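Local coordinates for regulatory protein of LacI family (Chloroflexus aggregans, PDB 3BBL) that probably regulates transcription as a DNA-binding protein of the LacI family, its periplasmic-binding-protein-like part presumably responding to a small effector molecule, at residues A[117-122]-A[274-279]; A[126-131]-A[145-150]; A[195-200]-A[236-241]; A[178-183]-A[187-192]. One frame throughout, in Å; residues are numbered along the deposited sequence.

Interaction 1: A[117-122]-A[274-279]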
loop_
_atom_site.group_PDB
_atom_site.type_symbol
_atom_site.label_atom_id
_atom_site.label_comp_id
_atom_site.label_asym_id
_atom_site.label_seq_id
_atom_site.Cartn_x
_atom_site.Cartn_y
_atom_site.Cartn_z
ATOM N N VAL A 117 9.271 8.661 -22.309
ATOM C CA VAL A 117 10.475 9.024 -23.044
ATOM C C VAL A 117 10.213 10.135 -24.055
ATOM O O VAL A 117 11.023 11.043 -24.194
ATOM C CB VAL A 117 11.094 7.796 -23.754
ATOM C CG1 VAL A 117 12.348 8.200 -24.493
ATOM C CG2 VAL A 117 11.441 6.738 -22.730
ATOM N N GLU A 118 9.080 10.075 -24.752
ATOM C CA GLU A 118 8.746 11.116 -25.729
ATOM C C GLU A 118 8.684 12.464 -25.028
ATOM O O GLU A 118 9.114 13.482 -25.564
ATOM C CB GLU A 118 7.394 10.839 -26.393
ATOM C CG GLU A 118 7.385 9.577 -27.246
ATOM C CD GLU A 118 6.027 9.274 -27.835
ATOM O OE1 GLU A 118 5.013 9.596 -27.177
ATOM O OE2 GLU A 118 5.974 8.704 -28.941
ATOM N N TYR A 119 8.145 12.458 -23.815
ATOM C CA TYR A 119 8.040 13.679 -23.032
ATOM C C TYR A 119 9.434 14.236 -22.733
ATOM O O TYR A 119 9.683 15.427 -22.894
ATOM C CB TYR A 119 7.296 13.419 -21.721
ATOM C CG TYR A 119 7.163 14.670 -20.888
ATOM C CD1 TYR A 119 6.157 15.596 -21.140
ATOM C CD2 TYR A 119 8.095 14.965 -19.898
ATOM C CE1 TYR A 119 6.086 16.793 -20.429
ATOM C CE2 TYR A 119 8.038 16.157 -19.184
ATOM C CZ TYR A 119 7.034 17.065 -19.454
ATOM O OH TYR A 119 7.000 18.249 -18.746
ATOM N N LEU A 120 10.342 13.371 -22.292
ATOM C CA LEU A 120 11.696 13.812 -21.996
ATOM C C LEU A 120 12.357 14.364 -23.267
ATOM O O LEU A 120 12.979 15.414 -23.240
ATOM C CB LEU A 120 12.507 12.660 -21.399
ATOM C CG LEU A 120 12.034 12.240 -20.004
ATOM C CD1 LEU A 120 12.701 10.932 -19.613
ATOM C CD2 LEU A 120 12.350 13.342 -18.989
ATOM N N ILE A 121 12.195 13.669 -24.385
ATOM C CA ILE A 121 12.775 14.136 -25.640
ATOM C C ILE A 121 12.186 15.500 -26.010
ATOM O O ILE A 121 12.880 16.355 -26.564
ATOM C CB ILE A 121 12.499 13.123 -26.774
ATOM C CG1 ILE A 121 13.257 11.830 -26.490
ATOM C CG2 ILE A 121 12.879 13.709 -28.114
ATOM C CD1 ILE A 121 12.957 10.726 -27.462
ATOM N N GLY A 122 10.907 15.692 -25.685
ATOM C CA GLY A 122 10.233 16.945 -25.971
ATOM C C GLY A 122 10.776 18.104 -25.156
ATOM O O GLY A 122 10.552 19.266 -25.486
ATOM N N LEU A 274 0.625 9.243 -18.247
ATOM C CA LEU A 274 1.861 9.829 -17.757
ATOM C C LEU A 274 1.467 10.959 -16.819
ATOM O O LEU A 274 0.652 11.795 -17.174
ATOM C CB LEU A 274 2.697 10.374 -18.918
ATOM C CG LEU A 274 3.978 11.123 -18.534
ATOM C CD1 LEU A 274 4.919 10.202 -17.773
ATOM C CD2 LEU A 274 4.655 11.659 -19.789
ATOM N N ILE A 275 2.026 10.964 -15.615
ATOM C CA ILE A 275 1.720 12.012 -14.647
ATOM C C ILE A 275 2.943 12.897 -14.449
ATOM O O ILE A 275 3.918 12.490 -13.817
ATOM C CB ILE A 275 1.325 11.427 -13.280
ATOM C CG1 ILE A 275 0.263 10.338 -13.460
ATOM C CG2 ILE A 275 0.794 12.529 -12.389
ATOM C CD1 ILE A 275 -0.982 10.802 -14.184
ATOM N N ILE A 276 2.893 14.101 -15.010
ATOM C CA ILE A 276 3.992 15.055 -14.889
ATOM C C ILE A 276 3.747 15.989 -13.711
ATOM O O ILE A 276 2.731 16.683 -13.650
ATOM C CB ILE A 276 4.142 15.913 -16.159
ATOM C CG1 ILE A 276 4.422 15.012 -17.364
ATOM C CG2 ILE A 276 5.283 16.909 -15.983
ATOM C CD1 ILE A 276 5.732 14.271 -17.279
ATOM N N ARG A 277 4.689 16.006 -12.777
ATOM C CA ARG A 277 4.557 16.844 -11.605
ATOM C C ARG A 277 5.623 17.931 -11.538
ATOM O O ARG A 277 6.781 17.698 -11.870
ATOM C CB ARG A 277 4.618 15.980 -10.341
ATOM C CG ARG A 277 3.537 14.927 -10.242
ATOM C CD ARG A 277 3.506 14.303 -8.852
ATOM N NE ARG A 277 2.291 13.514 -8.630
ATOM C CZ ARG A 277 2.164 12.212 -8.881
ATOM N NH1 ARG A 277 3.181 11.511 -9.364
ATOM N NH2 ARG A 277 1.004 11.613 -8.662
ATOM N N ALA A 278 5.212 19.121 -11.109
ATOM C CA ALA A 278 6.107 20.266 -10.964
ATOM C C ALA A 278 5.989 20.745 -9.515
ATOM O O ALA A 278 5.277 20.127 -8.728
ATOM C CB ALA A 278 5.699 21.366 -11.926
ATOM N N SER A 279 6.679 21.833 -9.169
ATOM C CA SER A 279 6.666 22.399 -7.809
ATOM C C SER A 279 5.441 22.054 -6.930
ATOM O O SER A 279 5.581 21.835 -5.720
ATOM C CB SER A 279 6.852 23.924 -7.885
ATOM O OG SER A 279 6.042 24.498 -8.900
#
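Tyr119 on its helix and Leu274 near the end of its strand form the closest backbone pair of the two segments, Tyr119 CA standing 9.0 Å from Leu274 CA, a separation that side chains have to bridge. It is a clear example of one aromatic ring doing most of that work. With CG anti to the backbone N (chi1 -180°), the tyrosine swings its ring off the helix and across the chain that leaves the strand. Ile276 comes from the opposite direction and sets a methyl over the middle of one face: Ile276 CD1 is 3.6 Å from the Tyr119 ring centroid and 13° off the normal, a CH-pi contact. The second branch follows the ring to its far end, where Ile276 CG2 lies 3.5 Å from Tyr119 OH. Leu274 takes the root of the side chain instead, crossing it at about a right angle and bringing Leu274 CD2 to 3.7 Å from Tyr119 CB. Around this, Leu120 packs on Ala219 and Ile221 of strand 219-223, Leu274 also touches Ile221, and Val117 meets Tyr147 and Ala150, so that helix 109-123 bridges between helix 138-153 and the end of strand 267-275.

Interaction 2: A[126-131]-A[145-150]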
loop_
_atom_site.group_PDB
_atom_site.type_symbol
_atom_site.label_atom_id
_atom_site.label_comp_id
_atom_site.label_asym_id
_atom_site.label_seq_id
_atom_site.Cartn_x
_atom_site.Cartn_y
_atom_site.Cartn_z
ATOM N N ARG A 126 18.661 14.348 -24.519
ATOM C CA ARG A 126 19.218 13.466 -25.531
ATOM C C ARG A 126 19.986 12.316 -24.907
ATOM O O ARG A 126 20.228 11.318 -25.570
ATOM C CB ARG A 126 20.116 14.231 -26.517
ATOM C CG ARG A 126 19.391 15.299 -27.305
ATOM C CD ARG A 126 20.241 15.810 -28.457
ATOM N NE ARG A 126 20.085 15.010 -29.673
ATOM C CZ ARG A 126 21.075 14.365 -30.289
ATOM N NH1 ARG A 126 22.313 14.415 -29.806
ATOM N NH2 ARG A 126 20.832 13.665 -31.394
ATOM N N ARG A 127 20.425 12.468 -23.663
ATOM C CA ARG A 127 21.140 11.386 -23.004
ATOM C C ARG A 127 20.191 10.878 -21.931
ATOM O O ARG A 127 20.167 11.376 -20.805
ATOM C CB ARG A 127 22.462 11.890 -22.416
ATOM C CG ARG A 127 23.450 12.428 -23.471
ATOM C CD ARG A 127 24.893 12.548 -22.973
ATOM N NE ARG A 127 25.055 13.475 -21.854
ATOM C CZ ARG A 127 24.916 14.794 -21.931
ATOM N NH1 ARG A 127 24.612 15.371 -23.077
ATOM N NH2 ARG A 127 25.069 15.539 -20.845
ATOM N N ILE A 128 19.381 9.900 -22.315
ATOM C CA ILE A 128 18.386 9.331 -21.422
ATOM C C ILE A 128 18.707 7.880 -21.110
ATOM O O ILE A 128 18.857 7.058 -22.005
ATOM C CB ILE A 128 16.980 9.398 -22.058
ATOM C CG1 ILE A 128 16.722 10.813 -22.583
ATOM C CG2 ILE A 128 15.921 8.972 -21.039
ATOM C CD1 ILE A 128 15.503 10.950 -23.476
ATOM N N ALA A 129 18.812 7.574 -19.827
ATOM C CA ALA A 129 19.120 6.228 -19.405
ATOM C C ALA A 129 17.877 5.585 -18.789
ATOM O O ALA A 129 16.882 6.267 -18.497
ATOM C CB ALA A 129 20.259 6.263 -18.388
ATOM N N ILE A 130 17.946 4.274 -18.581
ATOM C CA ILE A 130 16.831 3.556 -17.984
ATOM C C ILE A 130 17.279 2.461 -17.012
ATOM O O ILE A 130 18.234 1.720 -17.269
ATOM C CB ILE A 130 15.922 2.933 -19.089
ATOM C CG1 ILE A 130 14.697 2.274 -18.454
ATOM C CG2 ILE A 130 16.731 1.945 -19.947
ATOM C CD1 ILE A 130 13.709 1.731 -19.472
ATOM N N LEU A 131 16.590 2.392 -15.883
ATOM C CA LEU A 131 16.851 1.384 -14.873
ATOM C C LEU A 131 15.796 0.314 -15.150
ATOM O O LEU A 131 14.629 0.457 -14.797
ATOM C CB LEU A 131 16.689 1.992 -13.479
ATOM C CG LEU A 131 17.548 3.246 -13.266
ATOM C CD1 LEU A 131 17.495 3.668 -11.804
ATOM C CD2 LEU A 131 18.981 2.972 -13.694
ATOM N N GLN A 145 10.654 -1.998 -23.898
ATOM C CA GLN A 145 10.364 -1.865 -25.323
ATOM C C GLN A 145 9.920 -0.450 -25.688
ATOM O O GLN A 145 10.342 0.092 -26.714
ATOM C CB GLN A 145 9.287 -2.886 -25.727
ATOM C CG GLN A 145 8.994 -2.981 -27.223
ATOM C CD GLN A 145 10.244 -3.215 -28.057
ATOM O OE1 GLN A 145 11.071 -4.084 -27.745
ATOM N NE2 GLN A 145 10.384 -2.445 -29.131
ATOM N N GLY A 146 9.076 0.142 -24.850
ATOM C CA GLY A 146 8.599 1.493 -25.106
ATOM C C GLY A 146 9.738 2.497 -25.175
ATOM O O GLY A 146 9.719 3.431 -25.977
ATOM N N TYR A 147 10.733 2.295 -24.319
ATOM C CA TYR A 147 11.916 3.140 -24.271
ATOM C C TYR A 147 12.682 3.018 -25.601
ATOM O O TYR A 147 13.001 4.019 -26.247
ATOM C CB TYR A 147 12.802 2.692 -23.099
ATOM C CG TYR A 147 14.209 3.249 -23.105
ATOM C CD1 TYR A 147 14.485 4.506 -22.584
ATOM C CD2 TYR A 147 15.267 2.508 -23.621
ATOM C CE1 TYR A 147 15.789 5.007 -22.569
ATOM C CE2 TYR A 147 16.563 2.995 -23.620
ATOM C CZ TYR A 147 16.821 4.244 -23.091
ATOM O OH TYR A 147 18.110 4.720 -23.068
ATOM N N LEU A 148 12.975 1.782 -25.999
ATOM C CA LEU A 148 13.693 1.527 -27.238
ATOM C C LEU A 148 12.983 2.163 -28.424
ATOM O O LEU A 148 13.618 2.790 -29.272
ATOM C CB LEU A 148 13.841 0.021 -27.466
ATOM C CG LEU A 148 14.577 -0.725 -26.348
ATOM C CD1 LEU A 148 14.583 -2.215 -26.642
ATOM C CD2 LEU A 148 15.995 -0.187 -26.210
ATOM N N GLU A 149 11.664 2.010 -28.477
ATOM C CA GLU A 149 10.880 2.579 -29.569
ATOM C C GLU A 149 10.960 4.096 -29.630
ATOM O O GLU A 149 11.145 4.670 -30.699
ATOM C CB GLU A 149 9.413 2.156 -29.451
ATOM C CG GLU A 149 9.090 0.852 -30.136
ATOM C CD GLU A 149 7.711 0.318 -29.768
ATOM O OE1 GLU A 149 6.745 1.120 -29.722
ATOM O OE2 GLU A 149 7.599 -0.908 -29.529
ATOM N N ALA A 150 10.807 4.749 -28.485
ATOM C CA ALA A 150 10.865 6.200 -28.462
ATOM C C ALA A 150 12.257 6.701 -28.845
ATOM O O ALA A 150 12.385 7.648 -29.620
ATOM C CB ALA A 150 10.475 6.723 -27.083
#
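Ile128 meets Tyr147 mainly through its backbone. The phenol donates to the carbonyl, Tyr147 OH lying 2.7 Å from Ile128 O, with the donor tilted 26° from the carbonyl plane. The oxygen lies at the ring edge, in its plane; the bond gives the hydroxyl of a buried tyrosine an acceptor inside the protein. The side chain of Ile128 adds a looser touch, Ile128 CG2 to Tyr147 CE1 at 4.3 Å, and also leans on Ile121 of helix 109-123. Ala129 turns its methyl away, towards Leu180 of helix 170-181, and only its backbone passes the phenol. Ile130 faces the helix again. Its longer branch takes the place opposite the backbone N, which leaves CG2 in the crowded position between N and carbonyl carbon and aims that methyl at the ring: Ile130 CG2 is 3.8 Å from the Tyr147 ring centroid, 11° off the normal, a CH-pi contact. The longer branch slides past the other way, bringing Ile130 CD1 to 3.9 Å from Tyr147 CB. One tyrosine is thus held by its hydroxyl and over one face. Strand and helix axes approach to 10.3 Å and run nearly antiparallel, at 169°, as expected of the first strand and connecting helix of a beta-alpha-beta crossover, here strand 128-132, helix 138-153 and strand 163-165.

Interaction 3: A[195-200]-A[236-241]. With EDO (1,2-ethanediol), chain C.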
loop_
_atom_site.group_PDB
_atom_site.type_symbol
_atom_site.label_atom_id
_atom_site.label_comp_id
_atom_site.label_asym_id
_atom_site.label_seq_id
_atom_site.Cartn_x
_atom_site.Cartn_y
_atom_site.Cartn_z
ATOM N N LEU A 195 11.793 1.499 -13.984
ATOM C CA LEU A 195 10.651 0.605 -14.159
ATOM C C LEU A 195 9.652 0.524 -13.017
ATOM O O LEU A 195 8.632 -0.149 -13.143
ATOM C CB LEU A 195 11.108 -0.794 -14.566
ATOM C CG LEU A 195 11.742 -0.825 -15.967
ATOM C CD1 LEU A 195 11.625 -2.236 -16.552
ATOM C CD2 LEU A 195 11.062 0.176 -16.883
ATOM N N ASN A 196 9.951 1.189 -11.904
ATOM C CA ASN A 196 9.026 1.287 -10.777
ATOM C C ASN A 196 9.469 2.469 -9.927
ATOM O O ASN A 196 10.596 2.934 -10.062
ATOM C CB ASN A 196 8.903 -0.033 -9.981
ATOM C CG ASN A 196 10.059 -0.301 -9.045
ATOM O OD1 ASN A 196 10.108 -1.361 -8.422
ATOM N ND2 ASN A 196 10.982 0.631 -8.932
ATOM N N ASP A 197 8.578 2.987 -9.089
ATOM C CA ASP A 197 8.912 4.146 -8.278
ATOM C C ASP A 197 9.958 3.877 -7.214
ATOM O O ASP A 197 10.715 4.778 -6.840
ATOM C CB ASP A 197 7.657 4.732 -7.637
ATOM C CG ASP A 197 6.689 5.294 -8.656
ATOM O OD1 ASP A 197 7.104 5.596 -9.790
ATOM O OD2 ASP A 197 5.511 5.455 -8.316
ATOM N N THR A 198 10.016 2.648 -6.724
ATOM C CA THR A 198 11.019 2.321 -5.713
ATOM C C THR A 198 12.412 2.605 -6.277
ATOM O O THR A 198 13.259 3.178 -5.594
ATOM C CB THR A 198 10.937 0.848 -5.303
ATOM O OG1 THR A 198 9.576 0.522 -5.012
ATOM C CG2 THR A 198 11.775 0.597 -4.069
HETATM N N MSE A 199 12.635 2.197 -7.527
HETATM C CA MSE A 199 13.907 2.425 -8.197
HETATM C C MSE A 199 14.150 3.922 -8.349
HETATM O O MSE A 199 15.244 4.413 -8.076
HETATM C CB MSE A 199 13.924 1.753 -9.570
HETATM C CG MSE A 199 13.871 0.254 -9.491
HETATM SE SE MSE A 199 13.928 -0.401 -11.326
HETATM C CE MSE A 199 15.718 -1.133 -11.339
ATOM N N ALA A 200 13.121 4.648 -8.776
ATOM C CA ALA A 200 13.233 6.094 -8.957
ATOM C C ALA A 200 13.642 6.805 -7.660
ATOM O O ALA A 200 14.402 7.785 -7.680
ATOM C CB ALA A 200 11.924 6.651 -9.462
ATOM N N LEU A 236 7.643 13.401 -7.588
ATOM C CA LEU A 236 8.047 12.524 -8.675
ATOM C C LEU A 236 7.038 12.308 -9.795
ATOM O O LEU A 236 5.886 11.964 -9.555
ATOM C CB LEU A 236 8.450 11.164 -8.099
ATOM C CG LEU A 236 8.870 10.088 -9.102
ATOM C CD1 LEU A 236 10.195 10.476 -9.768
ATOM C CD2 LEU A 236 9.001 8.754 -8.379
ATOM N N SER A 237 7.485 12.523 -11.027
ATOM C CA SER A 237 6.646 12.276 -12.190
ATOM C C SER A 237 6.687 10.762 -12.380
ATOM O O SER A 237 7.734 10.129 -12.179
ATOM C CB SER A 237 7.208 12.980 -13.417
ATOM O OG SER A 237 6.818 14.335 -13.420
ATOM N N SER A 238 5.553 10.180 -12.758
ATOM C CA SER A 238 5.484 8.734 -12.906
ATOM C C SER A 238 4.368 8.295 -13.831
ATOM O O SER A 238 3.466 9.069 -14.134
ATOM C CB SER A 238 5.262 8.104 -11.530
ATOM O OG SER A 238 5.377 6.699 -11.574
ATOM N N VAL A 239 4.439 7.044 -14.274
ATOM C CA VAL A 239 3.417 6.477 -15.142
ATOM C C VAL A 239 2.363 5.794 -14.271
ATOM O O VAL A 239 2.671 4.872 -13.518
ATOM C CB VAL A 239 4.001 5.431 -16.107
ATOM C CG1 VAL A 239 2.892 4.886 -16.995
ATOM C CG2 VAL A 239 5.102 6.049 -16.948
ATOM N N ARG A 240 1.123 6.262 -14.372
ATOM C CA ARG A 240 0.021 5.688 -13.604
ATOM C C ARG A 240 -0.734 4.660 -14.434
ATOM O O ARG A 240 -1.010 4.878 -15.617
ATOM C CB ARG A 240 -0.947 6.778 -13.166
ATOM C CG ARG A 240 -2.121 6.268 -12.356
ATOM C CD ARG A 240 -3.080 7.394 -12.063
ATOM N NE ARG A 240 -2.445 8.423 -11.251
ATOM C CZ ARG A 240 -2.899 9.666 -11.127
ATOM N NH1 ARG A 240 -3.996 10.045 -11.768
ATOM N NH2 ARG A 240 -2.260 10.527 -10.359
ATOM N N GLN A 241 -1.050 3.534 -13.802
ATOM C CA GLN A 241 -1.795 2.465 -14.459
ATOM C C GLN A 241 -3.203 2.446 -13.869
ATOM O O GLN A 241 -3.382 2.678 -12.675
ATOM C CB GLN A 241 -1.117 1.110 -14.225
ATOM C CG GLN A 241 0.290 1.000 -14.781
ATOM C CD GLN A 241 0.806 -0.425 -14.774
ATOM O OE1 GLN A 241 0.816 -1.087 -13.743
ATOM N NE2 GLN A 241 1.239 -0.904 -15.932
HETATM C C1 EDO C . 12.059 15.119 -11.703
HETATM O O1 EDO C . 12.371 14.960 -13.094
HETATM C C2 EDO C . 10.556 14.926 -11.455
HETATM O O2 EDO C . 10.264 13.553 -11.218
#
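Leu236 reaches the first turn of helix 197-209 with one branch: its CD2 methyl rests 3.8 Å from Ala200 CB and, beside it, Leu236 CD2 is 3.9 Å from Asp197 OD1. The leucine forks between helix and ligand, its other methyl, Leu236 CD1, lying 3.4 Å from O2 of a bound 1,2-ethanediol. Ser237 faces away from the helix. Its amide makes a nearly straight hydrogen bond to the diol, Ser237 N to O2 of the ethanediol at 3.0 Å with an N-H...acceptor angle of 174°; the diol, probably from the crystallisation liquor, also bonds Ile220 O. Helix 197-209 is the connection of a beta-alpha-beta crossover from strand 191-194 to strand 219-223, and strand 237-240 lies next to the latter in the sheet, so the start of the helix meets a strand beyond its own unit. Ser238 makes the polar link. Its hydroxyl donates to the carboxylate, Ser238 OG to Asp197 OD1 at 2.7 Å, on the syn lone pair, and also receives Asp225 N. Asp197 OD2 takes Ala226 N, so the carboxylate ties the loop after strand 219-223 to strand 237-240. With an alanine here in place of Asp197, the Ser238 hydroxyl and the Ala226 amide would probably lose the acceptor group they share. Asn196 occupies the N-cap position, and the helix start would be expected to stabilise the negative charge next to it.

Interaction 4: A[178-183]-A[187-192]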
loop_
_atom_site.group_PDB
_atom_site.type_symbol
_atom_site.label_atom_id
_atom_site.label_comp_id
_atom_site.label_asym_id
_atom_site.label_seq_id
_atom_site.Cartn_x
_atom_site.Cartn_y
_atom_site.Cartn_z
ATOM N N LEU A 178 24.203 5.796 -9.136
ATOM C CA LEU A 178 25.497 6.299 -8.708
ATOM C C LEU A 178 26.533 5.902 -9.768
ATOM O O LEU A 178 27.453 6.655 -10.069
ATOM C CB LEU A 178 25.864 5.736 -7.327
ATOM C CG LEU A 178 25.118 6.366 -6.142
ATOM C CD1 LEU A 178 25.456 5.627 -4.859
ATOM C CD2 LEU A 178 25.477 7.841 -6.026
ATOM N N HIS A 179 26.363 4.721 -10.347
ATOM C CA HIS A 179 27.270 4.261 -11.392
ATOM C C HIS A 179 27.194 5.242 -12.567
ATOM O O HIS A 179 28.205 5.614 -13.140
ATOM C CB HIS A 179 26.866 2.856 -11.854
ATOM C CG HIS A 179 27.627 2.374 -13.048
ATOM N ND1 HIS A 179 28.949 1.986 -12.982
ATOM C CD2 HIS A 179 27.252 2.211 -14.341
ATOM C CE1 HIS A 179 29.353 1.601 -14.180
ATOM N NE2 HIS A 179 28.343 1.727 -15.021
ATOM N N LEU A 180 25.984 5.662 -12.914
ATOM C CA LEU A 180 25.779 6.601 -14.015
ATOM C C LEU A 180 26.277 7.998 -13.676
ATOM O O LEU A 180 26.802 8.695 -14.533
ATOM C CB LEU A 180 24.293 6.660 -14.400
ATOM C CG LEU A 180 23.736 5.435 -15.131
ATOM C CD1 LEU A 180 22.240 5.557 -15.275
ATOM C CD2 LEU A 180 24.391 5.306 -16.492
ATOM N N LEU A 181 26.108 8.408 -12.424
ATOM C CA LEU A 181 26.564 9.724 -12.004
ATOM C C LEU A 181 28.091 9.769 -11.882
ATOM O O LEU A 181 28.677 10.845 -11.753
ATOM C CB LEU A 181 25.900 10.123 -10.681
ATOM C CG LEU A 181 24.368 10.255 -10.765
ATOM C CD1 LEU A 181 23.805 10.789 -9.461
ATOM C CD2 LEU A 181 23.993 11.181 -11.906
ATOM N N ASP A 182 28.731 8.601 -11.914
ATOM C CA ASP A 182 30.192 8.530 -11.854
ATOM C C ASP A 182 30.751 9.024 -13.188
ATOM O O ASP A 182 31.951 9.305 -13.300
ATOM C CB ASP A 182 30.697 7.096 -11.625
ATOM C CG ASP A 182 30.632 6.663 -10.166
ATOM O OD1 ASP A 182 30.765 7.521 -9.271
ATOM O OD2 ASP A 182 30.468 5.452 -9.908
ATOM N N LEU A 183 29.888 9.097 -14.203
ATOM C CA LEU A 183 30.317 9.572 -15.513
ATOM C C LEU A 183 30.489 11.079 -15.432
ATOM O O LEU A 183 29.832 11.738 -14.627
ATOM C CB LEU A 183 29.280 9.229 -16.580
ATOM C CG LEU A 183 29.046 7.740 -16.849
ATOM C CD1 LEU A 183 27.793 7.566 -17.701
ATOM C CD2 LEU A 183 30.259 7.130 -17.534
ATOM N N ARG A 187 29.461 12.846 -20.416
ATOM C CA ARG A 187 28.889 11.525 -20.687
ATOM C C ARG A 187 27.709 11.125 -19.815
ATOM O O ARG A 187 27.033 10.140 -20.085
ATOM C CB ARG A 187 29.978 10.455 -20.547
ATOM C CG ARG A 187 31.029 10.490 -21.639
ATOM C CD ARG A 187 30.806 9.383 -22.660
ATOM N NE ARG A 187 29.414 9.312 -23.072
ATOM C CZ ARG A 187 28.650 8.227 -22.963
ATOM N NH1 ARG A 187 29.140 7.098 -22.456
ATOM N NH2 ARG A 187 27.381 8.279 -23.346
ATOM N N ARG A 188 27.473 11.887 -18.762
ATOM C CA ARG A 188 26.394 11.591 -17.836
ATOM C C ARG A 188 25.006 11.815 -18.441
ATOM O O ARG A 188 24.791 12.774 -19.175
ATOM C CB ARG A 188 26.588 12.469 -16.603
ATOM C CG ARG A 188 25.473 12.467 -15.597
ATOM C CD ARG A 188 25.760 13.562 -14.593
ATOM N NE ARG A 188 27.126 13.436 -14.087
ATOM C CZ ARG A 188 27.869 14.455 -13.668
ATOM N NH1 ARG A 188 27.370 15.689 -13.690
ATOM N NH2 ARG A 188 29.115 14.240 -13.253
ATOM N N PRO A 189 24.049 10.916 -18.155
ATOM C CA PRO A 189 22.706 11.120 -18.713
ATOM C C PRO A 189 22.029 12.295 -18.011
ATOM O O PRO A 189 22.316 12.584 -16.853
ATOM C CB PRO A 189 21.995 9.796 -18.425
ATOM C CG PRO A 189 22.667 9.309 -17.181
ATOM C CD PRO A 189 24.134 9.635 -17.429
ATOM N N THR A 190 21.150 12.984 -18.726
ATOM C CA THR A 190 20.442 14.114 -18.158
ATOM C C THR A 190 19.050 13.698 -17.689
ATOM O O THR A 190 18.360 14.448 -17.009
ATOM C CB THR A 190 20.303 15.244 -19.171
ATOM O OG1 THR A 190 19.570 14.765 -20.298
ATOM C CG2 THR A 190 21.661 15.739 -19.610
ATOM N N ALA A 191 18.638 12.495 -18.057
ATOM C CA ALA A 191 17.343 12.000 -17.645
ATOM C C ALA A 191 17.373 10.485 -17.441
ATOM O O ALA A 191 18.062 9.756 -18.158
ATOM C CB ALA A 191 16.278 12.388 -18.665
ATOM N N ILE A 192 16.625 10.026 -16.445
ATOM C CA ILE A 192 16.551 8.613 -16.125
ATOM C C ILE A 192 15.117 8.128 -15.980
ATOM O O ILE A 192 14.321 8.707 -15.244
ATOM C CB ILE A 192 17.324 8.306 -14.821
ATOM C CG1 ILE A 192 18.818 8.561 -15.040
ATOM C CG2 ILE A 192 17.105 6.861 -14.398
ATOM C CD1 ILE A 192 19.681 8.346 -13.815
#
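Arg188 and Leu183 make the polar part of this contact. The arginine's guanidinium turns an edge to one backbone oxygen, which receives two N-H groups and stands 24° out of the guanidinium plane: Arg188 NH2 lies 2.9 Å from Leu183 O, in the carbonyl plane though with a bent N-H...acceptor angle of 139°, while Arg188 NE to the same Leu183 O is a weak bond at 3.2 Å. The chain leaves the backbone extended, then bends at chi3 (-51°), which folds the guanidinium back to the carbonyl. A leucine in place of Arg188 would probably leave the Leu183 carbonyl without both donors and the turn between helix and strand less firmly held.

Van der Waals contacts make up the rest. The aliphatic part of the arginine lies by Leu181, whose CD2 is 4.0 Å from Arg188 CD. Leu183 spreads over the returning chain, with Leu183 CD1 3.6 Å from Arg187 O and 4.2 Å from Pro189 CD. Further in, Leu180 CB meets Pro189 CG at 4.2 Å, and Leu180 CD1 meets Ile192 CD1 at 4.1 Å where the two side chains cross obliquely. The charged end of Arg187 looks elsewhere, to a salt bridge with Glu159.

Helix 170-181 thereby lies against strand 191-194 and its neighbour 128-132: Leu180 and Pro189 both touch Ala129, Ile192 packs on Leu131, and Leu181 touches Leu212, in the loop preceding strand 219-223.

How the interactions relate
All four contacts belong to one mixed sheet and the helices flanking it, and interactions 2, 3 and 4 are nested in the loop closed by interaction 1. Interactions 1 and 2, with centres about 13 Å apart, meet where Val117 CG1 lies 3.5 Å from Ala150 CB. Interaction 2 joins interaction 4 through neighbouring strands, Arg127 NE bonding Arg188 O at 2.8 Å. Interaction 3 is joined to interaction 2 by Leu195 N to Leu131 O (3.1 Å) and to interaction 1 by Arg277 NH1 to Leu236 O (2.7 Å). Interactions 3 and 4 adjoin in sequence only. The ethanediol by Ser237 belongs to interaction 3 and marks no known effector site.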